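Local coordinates for glutathione s-transferase I (PDB 1AXD), which catalyses the conjugation of glutathione to electrophilic compounds and takes part in herbicide detoxification in maize, at residues P2-G7 with D27-P32. Numbering follows the deposited sequence.
Sequences PMKLYG and DYEIVP
Met-3 and Leu-5 each give and accept one backbone hydrogen bond with residues 27-32, forming a parallel ladder. Met-3 N donates to Asp-27 O, and Met-3 O accepts Glu-29 N; Leu-5 N then reaches Glu-29 O at 2.7 Å, with an N-H...O angle of 175°, while Leu-5 O takes Val-31 N. Gly-7 N extends the ladder to Val-31 O at 2.9 Å. Between these rungs the C-alpha hydrogens of Tyr-28 and Ile-30 lean on the same Met-3 and Leu-5 carbonyls.

The two strands belong to the beta-alpha-beta unit that opens the thioredoxin-like N-terminal domain of glutathione S-transferases, with helix 14-24 connecting them. Strand 28-31 is the outermost on this side of the sheet, and strand 56-59 flanks strand 3-6 on the other.

On the face turned to helix 14-24, Leu-5 and Tyr-28 lie side by side, CD2 of Leu-5 4.0 Å from Tyr-28 CE2. Both touch Leu-21, and Tyr-28 OH is hydrogen-bonded to Glu-22.

Across the opposite face, CD1 of the Tyr-6 ring comes within 3.5 Å of Val-31 CB; the phenol hydroxyl bonds to Gln-58.

The charged pair shares this face. Lys-4 bends at chi2 (-59°), and its CD packs 3.6 Å from Glu-29 CG, alongside a long salt bridge, NZ to OE1 at 3.5 Å. NZ also makes a weak hydrogen bond to Pro-2 O. An alanine at Lys-4 would probably leave the Glu-29 carboxylate without this cationic partner and Glu-29 CG less covered.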
loop_
_atom_site.group_PDB
_atom_site.type_symbol
_atom_site.label_atom_id
_atom_site.label_comp_id
_atom_site.label_asym_id
_atom_site.label_seq_id
_atom_site.Cartn_x
_atom_site.Cartn_y
_atom_site.Cartn_z
ATOM N N PRO A 2 17.880 -21.399 2.800
ATOM C CA PRO A 2 16.492 -20.998 3.050
ATOM C C PRO A 2 16.357 -19.583 3.599
ATOM O O PRO A 2 17.145 -19.190 4.452
ATOM C CB PRO A 2 16.017 -22.047 4.053
ATOM C CG PRO A 2 17.240 -22.313 4.857
ATOM C CD PRO A 2 18.335 -22.375 3.811
ATOM N N MET A 3 15.410 -18.820 3.061
ATOM C CA MET A 3 15.148 -17.459 3.512
ATOM C C MET A 3 14.495 -17.587 4.865
ATOM O O MET A 3 13.774 -18.545 5.076
ATOM C CB MET A 3 14.163 -16.762 2.563
ATOM C CG MET A 3 14.564 -16.693 1.095
ATOM S SD MET A 3 13.299 -15.804 0.105
ATOM C CE MET A 3 12.651 -17.076 -0.850
ATOM N N LYS A 4 14.755 -16.665 5.786
ATOM C CA LYS A 4 14.125 -16.736 7.104
ATOM C C LYS A 4 13.046 -15.708 7.183
ATOM O O LYS A 4 13.328 -14.537 6.986
ATOM C CB LYS A 4 15.121 -16.464 8.236
ATOM C CG LYS A 4 16.503 -17.064 8.071
ATOM C CD LYS A 4 16.466 -18.562 7.940
ATOM C CE LYS A 4 17.842 -19.093 7.585
ATOM N NZ LYS A 4 17.772 -20.527 7.183
ATOM N N LEU A 5 11.815 -16.136 7.446
ATOM C CA LEU A 5 10.683 -15.226 7.580
ATOM C C LEU A 5 10.493 -14.979 9.062
ATOM O O LEU A 5 10.241 -15.918 9.801
ATOM C CB LEU A 5 9.424 -15.838 6.953
ATOM C CG LEU A 5 8.115 -15.041 6.928
ATOM C CD1 LEU A 5 8.267 -13.722 6.123
ATOM C CD2 LEU A 5 7.044 -15.932 6.283
ATOM N N TYR A 6 10.629 -13.730 9.489
ATOM C CA TYR A 6 10.509 -13.383 10.891
ATOM C C TYR A 6 9.147 -12.975 11.327
ATOM O O TYR A 6 8.570 -12.073 10.734
ATOM C CB TYR A 6 11.511 -12.287 11.220
ATOM C CG TYR A 6 12.943 -12.733 11.064
ATOM C CD1 TYR A 6 13.550 -13.497 12.051
ATOM C CD2 TYR A 6 13.694 -12.383 9.940
ATOM C CE1 TYR A 6 14.862 -13.903 11.942
ATOM C CE2 TYR A 6 15.019 -12.788 9.815
ATOM C CZ TYR A 6 15.594 -13.547 10.831
ATOM O OH TYR A 6 16.908 -13.943 10.784
ATOM N N GLY A 7 8.641 -13.616 12.377
ATOM C CA GLY A 7 7.329 -13.288 12.899
ATOM C C GLY A 7 6.587 -14.506 13.405
ATOM O O GLY A 7 6.881 -15.617 12.998
ATOM N N ASP A 27 12.273 -21.448 -0.762
ATOM C CA ASP A 27 12.921 -22.185 0.319
ATOM C C ASP A 27 12.913 -21.221 1.486
ATOM O O ASP A 27 13.550 -20.184 1.399
ATOM C CB ASP A 27 14.367 -22.531 -0.082
ATOM C CG ASP A 27 14.929 -23.739 0.674
ATOM O OD1 ASP A 27 14.208 -24.340 1.506
ATOM O OD2 ASP A 27 16.104 -24.093 0.421
ATOM N N TYR A 28 12.175 -21.523 2.546
ATOM C CA TYR A 28 12.124 -20.613 3.682
ATOM C C TYR A 28 11.675 -21.274 4.962
ATOM O O TYR A 28 11.115 -22.368 4.928
ATOM C CB TYR A 28 11.173 -19.442 3.380
ATOM C CG TYR A 28 9.716 -19.754 3.680
ATOM C CD1 TYR A 28 8.950 -20.514 2.796
ATOM C CD2 TYR A 28 9.120 -19.335 4.872
ATOM C CE1 TYR A 28 7.641 -20.851 3.087
ATOM C CE2 TYR A 28 7.805 -19.670 5.171
ATOM C CZ TYR A 28 7.076 -20.429 4.268
ATOM O OH TYR A 28 5.768 -20.751 4.535
ATOM N N GLU A 29 11.880 -20.584 6.074
ATOM C CA GLU A 29 11.463 -21.070 7.372
ATOM C C GLU A 29 11.018 -19.895 8.189
ATOM O O GLU A 29 11.417 -18.783 7.899
ATOM C CB GLU A 29 12.593 -21.827 8.064
ATOM C CG GLU A 29 13.837 -21.026 8.317
ATOM C CD GLU A 29 14.915 -21.861 8.972
ATOM O OE1 GLU A 29 15.405 -22.819 8.330
ATOM O OE2 GLU A 29 15.268 -21.559 10.132
ATOM N N ILE A 30 10.166 -20.124 9.177
ATOM C CA ILE A 30 9.675 -19.041 10.009
ATOM C C ILE A 30 10.428 -18.990 11.298
ATOM O O ILE A 30 10.795 -20.026 11.820
ATOM C CB ILE A 30 8.165 -19.194 10.293
ATOM C CG1 ILE A 30 7.422 -19.480 8.987
ATOM C CG2 ILE A 30 7.608 -17.907 10.963
ATOM C CD1 ILE A 30 5.928 -19.632 9.147
ATOM N N VAL A 31 10.663 -17.790 11.805
ATOM C CA VAL A 31 11.376 -17.589 13.050
ATOM C C VAL A 31 10.464 -16.752 13.902
ATOM O O VAL A 31 10.309 -15.572 13.640
ATOM C CB VAL A 31 12.718 -16.868 12.779
ATOM C CG1 VAL A 31 13.442 -16.506 14.086
ATOM C CG2 VAL A 31 13.614 -17.767 11.920
ATOM N N PRO A 32 9.763 -17.372 14.865
ATOM C CA PRO A 32 8.853 -16.631 15.733
ATOM C C PRO A 32 9.509 -15.527 16.511
ATOM O O PRO A 32 10.666 -15.656 16.884
ATOM C CB PRO A 32 8.292 -17.721 16.651
ATOM C CG PRO A 32 9.371 -18.754 16.671
ATOM C CD PRO A 32 9.754 -18.801 15.221
#